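PDB 4IUY: short chain dehydrogenase/reductase, which probably catalyses NAD(P)(H)-dependent oxidation or reduction of a still unidentified substrate, as expected of a Rossmann-fold member of the short-chain dehydrogenase/reductase family. Local coordinates for residues F23-K28 against P246-A251; S37-H42 against V238-L243; T164-Q169 against K264-H269; N202-A207 against T259-K264. All coordinates share one frame; numbering follows the deposited sequence.

Interaction 1 (F23-K28 against P246-A251)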
loop_
_atom_site.group_PDB
_atom_site.type_symbol
_atom_site.label_atom_id
_atom_site.label_comp_id
_atom_site.label_asym_id
_atom_site.label_seq_id
_atom_site.Cartn_x
_atom_site.Cartn_y
_atom_site.Cartn_z
ATOM N N PHE D 23 28.499 2.965 7.601
ATOM C CA PHE D 23 28.118 3.485 6.287
ATOM C C PHE D 23 29.296 3.521 5.340
ATOM O O PHE D 23 29.264 4.201 4.319
ATOM C CB PHE D 23 27.520 4.873 6.398
ATOM C CG PHE D 23 26.254 4.914 7.192
ATOM C CD1 PHE D 23 25.064 4.464 6.637
ATOM C CD2 PHE D 23 26.257 5.379 8.504
ATOM C CE1 PHE D 23 23.897 4.490 7.361
ATOM C CE2 PHE D 23 25.088 5.407 9.248
ATOM C CZ PHE D 23 23.901 4.976 8.677
ATOM N N ASP D 24 30.351 2.806 5.695
ATOM C CA ASP D 24 31.575 2.820 4.903
ATOM C C ASP D 24 31.416 2.312 3.466
ATOM O O ASP D 24 30.910 1.208 3.236
ATOM C CB ASP D 24 32.655 2.008 5.622
ATOM C CG ASP D 24 33.951 1.957 4.852
ATOM O OD1 ASP D 24 34.529 3.037 4.614
ATOM O OD2 ASP D 24 34.412 0.849 4.523
ATOM N N VAL D 25 31.877 3.116 2.506
ATOM C CA VAL D 25 31.895 2.698 1.105
ATOM C C VAL D 25 33.292 2.887 0.521
ATOM O O VAL D 25 33.492 2.779 -0.698
ATOM C CB VAL D 25 30.841 3.449 0.245
ATOM C CG1 VAL D 25 29.417 3.147 0.782
ATOM C CG2 VAL D 25 31.095 4.936 0.220
ATOM N N LYS D 26 34.270 3.129 1.388
ATOM C CA LYS D 26 35.638 3.309 0.898
ATOM C C LYS D 26 36.123 2.112 0.074
ATOM O O LYS D 26 35.950 0.975 0.474
ATOM C CB LYS D 26 36.616 3.571 2.040
ATOM C CG LYS D 26 37.954 4.051 1.523
ATOM C CD LYS D 26 38.878 4.528 2.625
ATOM C CE LYS D 26 40.169 5.094 2.039
ATOM N NZ LYS D 26 41.003 4.029 1.392
ATOM N N ASP D 27 36.674 2.409 -1.102
ATOM C CA ASP D 27 37.264 1.443 -2.043
ATOM C C ASP D 27 36.270 0.566 -2.802
ATOM O O ASP D 27 36.659 -0.242 -3.641
ATOM C CB ASP D 27 38.317 0.568 -1.355
ATOM C CG ASP D 27 39.458 1.376 -0.790
ATOM O OD1 ASP D 27 39.967 2.279 -1.495
ATOM O OD2 ASP D 27 39.826 1.124 0.375
ATOM N N LYS D 28 34.988 0.711 -2.499
ATOM C CA LYS D 28 33.960 0.005 -3.258
ATOM C C LYS D 28 33.941 0.572 -4.672
ATOM O O LYS D 28 34.477 1.662 -4.928
ATOM C CB LYS D 28 32.578 0.170 -2.608
ATOM C CG LYS D 28 32.409 -0.535 -1.266
ATOM C CD LYS D 28 30.984 -0.337 -0.709
ATOM C CE LYS D 28 30.786 -0.927 0.692
ATOM N NZ LYS D 28 30.935 -2.427 0.751
ATOM N N PRO D 246 19.920 8.058 2.688
ATOM C CA PRO D 246 19.381 6.807 2.142
ATOM C C PRO D 246 20.338 6.103 1.159
ATOM O O PRO D 246 20.418 4.875 1.160
ATOM C CB PRO D 246 18.115 7.263 1.412
ATOM C CG PRO D 246 17.698 8.515 2.100
ATOM C CD PRO D 246 18.979 9.194 2.523
ATOM N N LEU D 247 21.042 6.868 0.333
ATOM C CA LEU D 247 21.991 6.291 -0.641
ATOM C C LEU D 247 23.112 5.542 0.044
ATOM O O LEU D 247 23.473 4.444 -0.371
ATOM C CB LEU D 247 22.587 7.367 -1.552
ATOM C CG LEU D 247 21.699 7.856 -2.697
ATOM C CD1 LEU D 247 22.246 9.187 -3.230
ATOM C CD2 LEU D 247 21.630 6.813 -3.804
ATOM N N LEU D 248 23.668 6.158 1.082
ATOM C CA LEU D 248 24.761 5.559 1.820
ATOM C C LEU D 248 24.279 4.356 2.623
ATOM O O LEU D 248 24.978 3.328 2.684
ATOM C CB LEU D 248 25.454 6.590 2.715
ATOM C CG LEU D 248 26.312 7.647 2.008
ATOM C CD1 LEU D 248 26.968 8.571 2.990
ATOM C CD2 LEU D 248 27.367 7.012 1.106
ATOM N N LEU D 249 23.079 4.462 3.190
ATOM C CA LEU D 249 22.460 3.346 3.908
ATOM C C LEU D 249 22.353 2.102 3.030
ATOM O O LEU D 249 22.729 1.016 3.444
ATOM C CB LEU D 249 21.052 3.728 4.396
ATOM C CG LEU D 249 20.207 2.634 5.054
ATOM C CD1 LEU D 249 20.805 2.217 6.414
ATOM C CD2 LEU D 249 18.773 3.076 5.191
ATOM N N LEU D 250 21.788 2.264 1.832
ATOM C CA LEU D 250 21.478 1.145 0.947
ATOM C C LEU D 250 22.691 0.627 0.171
ATOM O O LEU D 250 22.601 -0.397 -0.514
ATOM C CB LEU D 250 20.353 1.526 -0.010
ATOM C CG LEU D 250 19.043 1.897 0.693
ATOM C CD1 LEU D 250 17.998 2.315 -0.337
ATOM C CD2 LEU D 250 18.532 0.734 1.570
ATOM N N ALA D 251 23.810 1.355 0.239
ATOM C CA ALA D 251 25.026 0.929 -0.429
ATOM C C ALA D 251 26.050 0.333 0.535
ATOM O O ALA D 251 27.109 -0.139 0.117
ATOM C CB ALA D 251 25.649 2.062 -1.200
#

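Interaction 2 (S37-H42 against V238-L243)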
loop_
_atom_site.group_PDB
_atom_site.type_symbol
_atom_site.label_atom_id
_atom_site.label_comp_id
_atom_site.label_asym_id
_atom_site.label_seq_id
_atom_site.Cartn_x
_atom_site.Cartn_y
_atom_site.Cartn_z
ATOM N N SER D 37 22.965 13.510 -15.795
ATOM C CA SER D 37 22.038 14.460 -15.157
ATOM C C SER D 37 22.674 15.096 -13.914
ATOM O O SER D 37 23.665 14.577 -13.395
ATOM C CB SER D 37 20.759 13.763 -14.721
ATOM O OG SER D 37 21.045 12.898 -13.638
ATOM N N GLY D 38 22.095 16.199 -13.436
ATOM C CA GLY D 38 22.526 16.818 -12.194
ATOM C C GLY D 38 22.522 15.830 -11.028
ATOM O O GLY D 38 23.434 15.838 -10.206
ATOM N N LEU D 39 21.480 15.002 -10.932
ATOM C CA LEU D 39 21.394 13.991 -9.878
ATOM C C LEU D 39 22.495 12.956 -10.026
ATOM O O LEU D 39 23.141 12.579 -9.049
ATOM C CB LEU D 39 20.028 13.293 -9.872
ATOM C CG LEU D 39 19.911 12.200 -8.809
ATOM C CD1 LEU D 39 20.173 12.787 -7.409
ATOM C CD2 LEU D 39 18.578 11.470 -8.884
ATOM N N GLY D 40 22.711 12.502 -11.254
ATOM C CA GLY D 40 23.774 11.552 -11.500
ATOM C C GLY D 40 25.150 12.092 -11.102
ATOM O O GLY D 40 25.966 11.365 -10.545
ATOM N N HIS D 41 25.406 13.364 -11.390
ATOM C CA HIS D 41 26.659 14.037 -11.014
ATOM C C HIS D 41 26.824 14.081 -9.492
ATOM O O HIS D 41 27.914 13.844 -8.921
ATOM C CB HIS D 41 26.656 15.474 -11.543
ATOM C CG HIS D 41 27.186 15.615 -12.937
ATOM N ND1 HIS D 41 26.801 14.786 -13.970
ATOM C CD2 HIS D 41 28.063 16.503 -13.474
ATOM C CE1 HIS D 41 27.422 15.149 -15.082
ATOM N NE2 HIS D 41 28.189 16.188 -14.807
ATOM N N HIS D 42 25.723 14.441 -8.851
ATOM C CA HIS D 42 25.684 14.559 -7.422
ATOM C C HIS D 42 26.019 13.213 -6.773
ATOM O O HIS D 42 26.830 13.146 -5.854
ATOM C CB HIS D 42 24.285 15.058 -6.967
ATOM C CG HIS D 42 24.125 15.067 -5.491
ATOM N ND1 HIS D 42 24.529 16.128 -4.707
ATOM C CD2 HIS D 42 23.670 14.118 -4.639
ATOM C CE1 HIS D 42 24.292 15.843 -3.437
ATOM N NE2 HIS D 42 23.777 14.629 -3.368
ATOM N N VAL D 238 12.575 18.877 -3.045
ATOM C CA VAL D 238 13.649 17.978 -2.641
ATOM C C VAL D 238 14.999 18.491 -3.093
ATOM O O VAL D 238 15.140 18.941 -4.221
ATOM C CB VAL D 238 13.387 16.593 -3.226
ATOM C CG1 VAL D 238 14.508 15.622 -2.868
ATOM C CG2 VAL D 238 11.968 16.103 -2.771
ATOM N N GLU D 239 15.960 18.517 -2.174
ATOM C CA GLU D 239 17.349 18.845 -2.502
ATOM C C GLU D 239 18.118 17.557 -2.697
ATOM O O GLU D 239 17.846 16.576 -1.993
ATOM C CB GLU D 239 17.998 19.623 -1.359
ATOM C CG GLU D 239 17.331 20.955 -1.053
ATOM C CD GLU D 239 17.679 22.036 -2.054
ATOM O OE1 GLU D 239 18.542 21.797 -2.924
ATOM O OE2 GLU D 239 17.092 23.136 -1.971
ATOM N N PHE D 240 19.126 17.574 -3.573
ATOM C CA PHE D 240 19.969 16.386 -3.822
ATOM C C PHE D 240 20.550 15.820 -2.516
ATOM O O PHE D 240 20.607 14.621 -2.320
ATOM C CB PHE D 240 21.110 16.741 -4.779
ATOM C CG PHE D 240 20.680 16.908 -6.213
ATOM C CD1 PHE D 240 19.497 16.340 -6.672
ATOM C CD2 PHE D 240 21.454 17.656 -7.095
ATOM C CE1 PHE D 240 19.111 16.492 -7.976
ATOM C CE2 PHE D 240 21.074 17.822 -8.409
ATOM C CZ PHE D 240 19.904 17.232 -8.856
ATOM N N ASP D 241 20.980 16.715 -1.635
ATOM C CA ASP D 241 21.516 16.355 -0.331
ATOM C C ASP D 241 20.564 15.542 0.524
ATOM O O ASP D 241 21.019 14.759 1.374
ATOM C CB ASP D 241 21.936 17.604 0.456
ATOM C CG ASP D 241 23.286 18.124 0.045
ATOM O OD1 ASP D 241 24.090 17.333 -0.500
ATOM O OD2 ASP D 241 23.556 19.313 0.295
ATOM N N ASP D 242 19.256 15.708 0.299
ATOM C CA ASP D 242 18.281 14.939 1.078
ATOM C C ASP D 242 18.442 13.434 0.849
ATOM O O ASP D 242 18.004 12.642 1.688
ATOM C CB ASP D 242 16.838 15.367 0.755
ATOM C CG ASP D 242 16.533 16.798 1.204
ATOM O OD1 ASP D 242 17.227 17.297 2.123
ATOM O OD2 ASP D 242 15.600 17.423 0.631
ATOM N N LEU D 243 19.076 13.067 -0.270
ATOM C CA LEU D 243 19.232 11.674 -0.713
ATOM C C LEU D 243 20.486 10.965 -0.193
ATOM O O LEU D 243 20.608 9.739 -0.267
ATOM C CB LEU D 243 19.254 11.603 -2.255
ATOM C CG LEU D 243 18.066 12.341 -2.877
ATOM C CD1 LEU D 243 18.110 12.277 -4.406
ATOM C CD2 LEU D 243 16.773 11.761 -2.326
#

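Interaction 3 (T164-Q169 against K264-H269)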
loop_
_atom_site.group_PDB
_atom_site.type_symbol
_atom_site.label_atom_id
_atom_site.label_comp_id
_atom_site.label_asym_id
_atom_site.label_seq_id
_atom_site.Cartn_x
_atom_site.Cartn_y
_atom_site.Cartn_z
ATOM N N THR D 164 13.459 5.254 -8.083
ATOM C CA THR D 164 12.115 5.322 -8.637
ATOM C C THR D 164 11.625 6.774 -8.619
ATOM O O THR D 164 12.174 7.613 -9.319
ATOM C CB THR D 164 11.149 4.324 -7.928
ATOM O OG1 THR D 164 11.008 4.624 -6.529
ATOM C CG2 THR D 164 11.684 2.897 -8.115
ATOM N N SER D 165 10.615 7.051 -7.803
ATOM C CA SER D 165 9.902 8.325 -7.767
ATOM C C SER D 165 8.696 8.118 -6.858
ATOM O O SER D 165 8.159 7.009 -6.768
ATOM C CB SER D 165 9.383 8.684 -9.162
ATOM O OG SER D 165 8.498 9.798 -9.126
ATOM N N ILE D 166 8.240 9.172 -6.202
ATOM C CA ILE D 166 7.005 9.053 -5.433
ATOM C C ILE D 166 5.838 8.791 -6.366
ATOM O O ILE D 166 4.781 8.348 -5.946
ATOM C CB ILE D 166 6.731 10.265 -4.540
ATOM C CG1 ILE D 166 6.638 11.547 -5.357
ATOM C CG2 ILE D 166 7.791 10.386 -3.456
ATOM C CD1 ILE D 166 6.159 12.762 -4.491
ATOM N N LEU D 167 6.052 9.050 -7.649
ATOM C CA LEU D 167 5.058 8.738 -8.670
ATOM C C LEU D 167 4.898 7.243 -8.922
ATOM O O LEU D 167 4.086 6.826 -9.728
ATOM C CB LEU D 167 5.382 9.462 -9.971
ATOM C CG LEU D 167 5.161 10.975 -9.822
ATOM C CD1 LEU D 167 5.432 11.667 -11.117
ATOM C CD2 LEU D 167 3.727 11.298 -9.320
ATOM N N SER D 168 5.686 6.431 -8.242
ATOM C CA SER D 168 5.501 5.000 -8.328
ATOM C C SER D 168 4.220 4.627 -7.552
ATOM O O SER D 168 3.638 3.588 -7.803
ATOM C CB SER D 168 6.726 4.269 -7.784
ATOM O OG SER D 168 6.844 4.447 -6.385
ATOM N N GLN D 169 3.772 5.499 -6.636
ATOM C CA GLN D 169 2.523 5.253 -5.900
ATOM C C GLN D 169 1.549 6.426 -5.939
ATOM O O GLN D 169 0.366 6.236 -5.803
ATOM C CB GLN D 169 2.793 4.889 -4.435
ATOM C CG GLN D 169 3.672 3.661 -4.211
ATOM C CD GLN D 169 3.789 3.296 -2.737
ATOM O OE1 GLN D 169 4.414 4.011 -1.946
ATOM N NE2 GLN D 169 3.175 2.189 -2.360
ATOM N N LYS D 264 10.961 6.712 0.529
ATOM C CA LYS D 264 10.492 7.965 -0.062
ATOM C C LYS D 264 11.242 9.121 0.549
ATOM O O LYS D 264 11.435 9.160 1.758
ATOM C CB LYS D 264 8.988 8.147 0.117
ATOM C CG LYS D 264 8.157 7.076 -0.598
ATOM C CD LYS D 264 6.668 7.310 -0.373
ATOM C CE LYS D 264 6.300 7.088 1.075
ATOM N NZ LYS D 264 4.878 7.460 1.309
ATOM N N VAL D 265 11.719 10.026 -0.296
ATOM C CA VAL D 265 12.404 11.225 0.179
ATOM C C VAL D 265 11.678 12.393 -0.471
ATOM O O VAL D 265 11.933 12.748 -1.639
ATOM C CB VAL D 265 13.929 11.189 -0.195
ATOM C CG1 VAL D 265 14.646 12.371 0.346
ATOM C CG2 VAL D 265 14.604 9.897 0.328
ATOM N N ASP D 266 10.742 12.977 0.270
ATOM C CA ASP D 266 9.819 13.914 -0.346
ATOM C C ASP D 266 9.287 14.996 0.608
ATOM O O ASP D 266 8.361 15.720 0.247
ATOM C CB ASP D 266 8.647 13.137 -0.986
ATOM C CG ASP D 266 7.723 12.464 0.056
ATOM O OD1 ASP D 266 8.067 12.408 1.266
ATOM O OD2 ASP D 266 6.638 11.979 -0.345
ATOM N N GLY D 267 9.851 15.112 1.815
ATOM C CA GLY D 267 9.362 16.110 2.767
ATOM C C GLY D 267 7.867 15.961 3.059
ATOM O O GLY D 267 7.185 16.938 3.392
ATOM N N GLY D 268 7.365 14.728 2.941
ATOM C CA GLY D 268 5.991 14.408 3.269
ATOM C C GLY D 268 4.993 14.615 2.149
ATOM O O GLY D 268 3.786 14.434 2.359
ATOM N N HIS D 269 5.496 14.934 0.953
ATOM C CA HIS D 269 4.634 15.226 -0.188
ATOM C C HIS D 269 3.564 14.129 -0.444
ATOM O O HIS D 269 2.369 14.428 -0.620
ATOM C CB HIS D 269 5.470 15.440 -1.450
ATOM C CG HIS D 269 4.720 16.119 -2.551
ATOM N ND1 HIS D 269 5.281 16.392 -3.780
ATOM C CD2 HIS D 269 3.462 16.619 -2.593
ATOM C CE1 HIS D 269 4.386 16.990 -4.546
ATOM N NE2 HIS D 269 3.280 17.155 -3.844
HETATM O O HOH W 1 3.124 6.702 -1.067
#

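Interaction 4 (N202-A207 against T259-K264)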
loop_
_atom_site.group_PDB
_atom_site.type_symbol
_atom_site.label_atom_id
_atom_site.label_comp_id
_atom_site.label_asym_id
_atom_site.label_seq_id
_atom_site.Cartn_x
_atom_site.Cartn_y
_atom_site.Cartn_z
ATOM N N ASN D 202 21.296 -7.575 -1.931
ATOM C CA ASN D 202 20.056 -6.914 -1.542
ATOM C C ASN D 202 19.639 -5.836 -2.582
ATOM O O ASN D 202 20.489 -5.204 -3.229
ATOM C CB ASN D 202 20.112 -6.355 -0.101
ATOM C CG ASN D 202 21.181 -5.287 0.084
ATOM O OD1 ASN D 202 22.144 -5.210 -0.687
ATOM N ND2 ASN D 202 21.022 -4.462 1.125
ATOM N N VAL D 203 18.331 -5.644 -2.733
ATOM C CA VAL D 203 17.798 -4.789 -3.778
ATOM C C VAL D 203 16.765 -3.838 -3.170
ATOM O O VAL D 203 15.747 -4.270 -2.618
ATOM C CB VAL D 203 17.143 -5.616 -4.905
ATOM C CG1 VAL D 203 16.702 -4.704 -6.046
ATOM C CG2 VAL D 203 18.119 -6.720 -5.431
ATOM N N ASN D 204 17.039 -2.541 -3.275
ATOM C CA ASN D 204 16.182 -1.520 -2.682
ATOM C C ASN D 204 15.964 -0.327 -3.600
ATOM O O ASN D 204 16.656 -0.153 -4.609
ATOM C CB ASN D 204 16.759 -1.056 -1.350
ATOM C CG ASN D 204 16.760 -2.146 -0.327
ATOM O OD1 ASN D 204 15.710 -2.506 0.226
ATOM N ND2 ASN D 204 17.926 -2.739 -0.110
ATOM N N ALA D 205 14.987 0.497 -3.245
ATOM C CA ALA D 205 14.634 1.643 -4.062
ATOM C C ALA D 205 14.640 2.933 -3.267
ATOM O O ALA D 205 14.371 2.944 -2.078
ATOM C CB ALA D 205 13.232 1.420 -4.719
ATOM N N ILE D 206 14.933 4.026 -3.951
ATOM C CA ILE D 206 14.747 5.348 -3.404
ATOM C C ILE D 206 13.781 6.113 -4.295
ATOM O O ILE D 206 13.943 6.135 -5.525
ATOM C CB ILE D 206 16.074 6.103 -3.330
ATOM C CG1 ILE D 206 16.986 5.386 -2.327
ATOM C CG2 ILE D 206 15.809 7.567 -2.923
ATOM C CD1 ILE D 206 18.432 5.850 -2.333
ATOM N N ALA D 207 12.777 6.725 -3.670
ATOM C CA ALA D 207 11.729 7.448 -4.376
ATOM C C ALA D 207 11.787 8.937 -4.034
ATOM O O ALA D 207 11.233 9.373 -3.036
ATOM C CB ALA D 207 10.344 6.872 -4.004
ATOM N N THR D 259 16.130 -5.398 2.466
ATOM C CA THR D 259 15.985 -5.686 1.047
ATOM C C THR D 259 14.512 -5.616 0.656
ATOM O O THR D 259 13.644 -6.037 1.433
ATOM C CB THR D 259 16.616 -7.047 0.627
ATOM O OG1 THR D 259 16.763 -7.075 -0.802
ATOM C CG2 THR D 259 15.762 -8.251 1.055
ATOM N N GLY D 260 14.242 -5.069 -0.530
ATOM C CA GLY D 260 12.887 -5.032 -1.054
ATOM C C GLY D 260 12.040 -3.842 -0.654
ATOM O O GLY D 260 10.820 -3.923 -0.711
ATOM N N ILE D 261 12.668 -2.739 -0.254
ATOM C CA ILE D 261 11.908 -1.595 0.227
ATOM C C ILE D 261 12.105 -0.383 -0.658
ATOM O O ILE D 261 13.065 -0.309 -1.427
ATOM C CB ILE D 261 12.262 -1.214 1.703
ATOM C CG1 ILE D 261 13.577 -0.455 1.765
ATOM C CG2 ILE D 261 12.313 -2.464 2.605
ATOM C CD1 ILE D 261 13.770 0.271 3.052
ATOM N N GLU D 262 11.193 0.573 -0.530
ATOM C CA GLU D 262 11.328 1.845 -1.208
ATOM C C GLU D 262 11.272 2.938 -0.149
ATOM O O GLU D 262 10.287 3.068 0.583
ATOM C CB GLU D 262 10.214 2.027 -2.244
ATOM C CG GLU D 262 10.234 3.374 -2.953
ATOM C CD GLU D 262 8.970 3.621 -3.775
ATOM O OE1 GLU D 262 7.870 3.802 -3.180
ATOM O OE2 GLU D 262 9.085 3.674 -5.012
ATOM N N ILE D 263 12.357 3.689 -0.050
ATOM C CA ILE D 263 12.469 4.834 0.851
ATOM C C ILE D 263 12.066 6.115 0.106
ATOM O O ILE D 263 12.751 6.549 -0.844
ATOM C CB ILE D 263 13.917 4.980 1.358
ATOM C CG1 ILE D 263 14.339 3.729 2.142
ATOM C CG2 ILE D 263 14.084 6.259 2.192
ATOM C CD1 ILE D 263 15.791 3.803 2.709
ATOM N N LYS D 264 10.961 6.712 0.529
ATOM C CA LYS D 264 10.492 7.965 -0.062
ATOM C C LYS D 264 11.242 9.121 0.549
ATOM O O LYS D 264 11.435 9.160 1.758
ATOM C CB LYS D 264 8.988 8.147 0.117
ATOM C CG LYS D 264 8.157 7.076 -0.598
ATOM C CD LYS D 264 6.668 7.310 -0.373
ATOM C CE LYS D 264 6.300 7.088 1.075
ATOM N NZ LYS D 264 4.878 7.460 1.309
#

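Interaction 1 (F23-K28 against P246-A251)
Phe23 and Leu248 bring the two backbones to 6.0 Å, CA to CA, and the loop then diverges along the helix, for the CA atoms of Val25 and Ala251 are 7.3 Å apart. The Phe23 ring meets the helix with its edge: Leu249 CA lies in the ring plane, 3.9 Å from Phe23 CE1. Leu249 points its CB away from the loop overall, yet its CD1 still comes within 4.0 Å of Phe23 CE1. Phe23 CG stands anti to its own carbonyl carbon (chi1 -63°), which directs the ring along the Leu248-Leu249 backbone. Val25 divides its two methyls between neighbours: CG2 faces Leu248 CD2 at 4.4 Å, while CG1 approaches Ala251 CB at the same separation. Lys28 adds the aliphatic part of its chain, with CE 3.8 Å from Ala251 O, a van der Waals approach of methylene to carbonyl. A type II beta turn begins at Val25 itself and runs to Lys28, closed by Lys28 N to Val25 O at 3.1 Å, and leads into strand 29-32. Helix 244-251 thus carries the N-terminal loop on one flank and rests Leu247 and Leu250 on Ile206 of strand 202-208. Phe47 of helix 38-49 packs against Val25, Leu248 and Ala251, and the Phe23 ring stacks on Phe23 of a second subunit, so the contact borders a subunit interface.

Interaction 2 (S37-H42 against V238-L243)
Phe240 and His42 each offer a ring face to the other segment. Phe240 CB sits over the centre of the His42 imidazole, 3.4 Å from its centroid and only 6° off the normal, a close CH-pi contact, while Asp241 OD1 lies in the imidazole plane at its edge, 3.3 Å from His42 CE1. One face of the Phe240 ring takes Leu39 CA, 4.0 Å from the centroid and displaced toward the rim. The two side chains run antiparallel alongside one another, their ring planes oblique at 40°. With CG anti to the backbone N (chi1 174°), His42 reaches outward from the helix and lays its imidazole beneath Phe240 CB. Its NE2 is hydrogen-bonded to Asn244 OD1, and Asn244 ND2 makes a weak bond to Asp241 OD1; these ties probably limit rotation of the imidazole. Deeper in, Leu39 CD1 touches both Phe240 CD1 and Leu243 CD1, each at 3.7 Å. The helix start is fixed by Ser37, the N-cap, whose OG accepts from Gly40 N at 2.9 Å. Gly38 and Gly40 fit the TGxxxGxG motif of short-chain dehydrogenases, so this turn probably borders the dinucleotide site, empty in this apo form. The first turn of helix 38-49 is thereby joined to the loop preceding helix 244-251, and Leu243 continues the packing onto Val265 of strand 262-265.

Interaction 3 (T164-Q169 against K264-H269)
Ile166 carries most of this contact, using its two branches on different partners. Its CG2 methyl lies 3.7 Å from Asp266 OD2 and packs on Asp266 CB, while the CD1 methyl comes to 3.8 Å from His269 ND1, the two side chains crossing at about a right angle. With CG1 held between the backbone N and the carbonyl carbon (chi1 59°), the longer branch can reach His269. Beside these methyl contacts, one water spans the polar ends: it donates to Gln169 OE1 at 3.1 Å and accepts from Lys264 NZ at 3.0 Å, and NZ also bonds Ser270 OG. In the next shell, Ser165 OG accepts from Leu167 N at 3.0 Å, an ST turn that shapes the 3-10 segment 166-168 in the loop between strand 159-163 and helix 176-196. Past the end of edge strand 262-265, Asp266 OD1 accepts from Gly268 N at 2.9 Å, an Asx turn within the type I' turn 266-269, whereas OD2 takes Ser270 N. Gly267 and Gly268 supply its positive phi angles. Both Asp266 oxygens thus receive backbone N-H groups, which would be expected to stabilise its charge as carboxylate although a methyl lies against OD2.

Interaction 4 (N202-A207 against T259-K264)
Strands 202-208 and 262-265 are the last two of the seven-stranded parallel Rossmann sheet, in the order 3-2-1-4-5-6-7, and this contact is their pairing. The axes of strands 202-207 and 262-264 run parallel, 19° apart, approaching to 4.4 Å. Ile263 is gripped through both backbone polar atoms: its N donates to Ala205 O, and Ala207 N donates to Ile263 O at 2.8 Å with an N-H...O angle of 177°. Ala205 N continues the ladder to Ile261 O, also at 2.8 Å. Toward residue 259 side chains take over part of the bonding. The first torsion of Thr259 swings OG1 across from its own N, where it accepts from Val203 N at 2.9 Å, an almost straight bond of 170°, and Asn204 OD1 accepts from Ile261 N at 3.1 Å. Between them Gly260 N reaches Val203 O at 2.7 Å. The ND2 groups of Asn202 and Asn204 both donate to Ile258 O. On the face shared by Ala205 and Ala207, the extended Glu262 chain passes over the small methyls, with CD 3.5 Å from Ala207 CB. Its OE2 meets Thr164 OG1 and Ser168 OG; its OE1 salt-bridges Arg186 of helix 176-196. Ile206 and Ile263 turn to the other face, beneath helix 244-251. Side-chain oxygens therefore satisfy buried backbone N-H groups where regular pairing lapses, and Glu262, bonded at both oxygens, probably remains ionised.

Interactions 1 and 4 are buried, interactions 2 and 3 only partly so. Helix 244-251 joins the first pair: the loop of interaction 1 lies on one flank, while Leu250 packs on Asn204, and Leu249 on Ile263, of interaction 4. Interactions 3 and 4 share Lys264 and strand 262-265, and the backbone of Ser165 in 164-169 packs on the Ala207 methyl. Val238 of interaction 2 packs on Val265 and Asp266 of 264-269. The chemistry shifts with place: apolar packing in interaction 1, CH-pi contacts in interaction 2, methyl contacts and a water in interaction 3, and backbone bonding in interaction 4. All four border a second subunit, interaction 2 through Asp242.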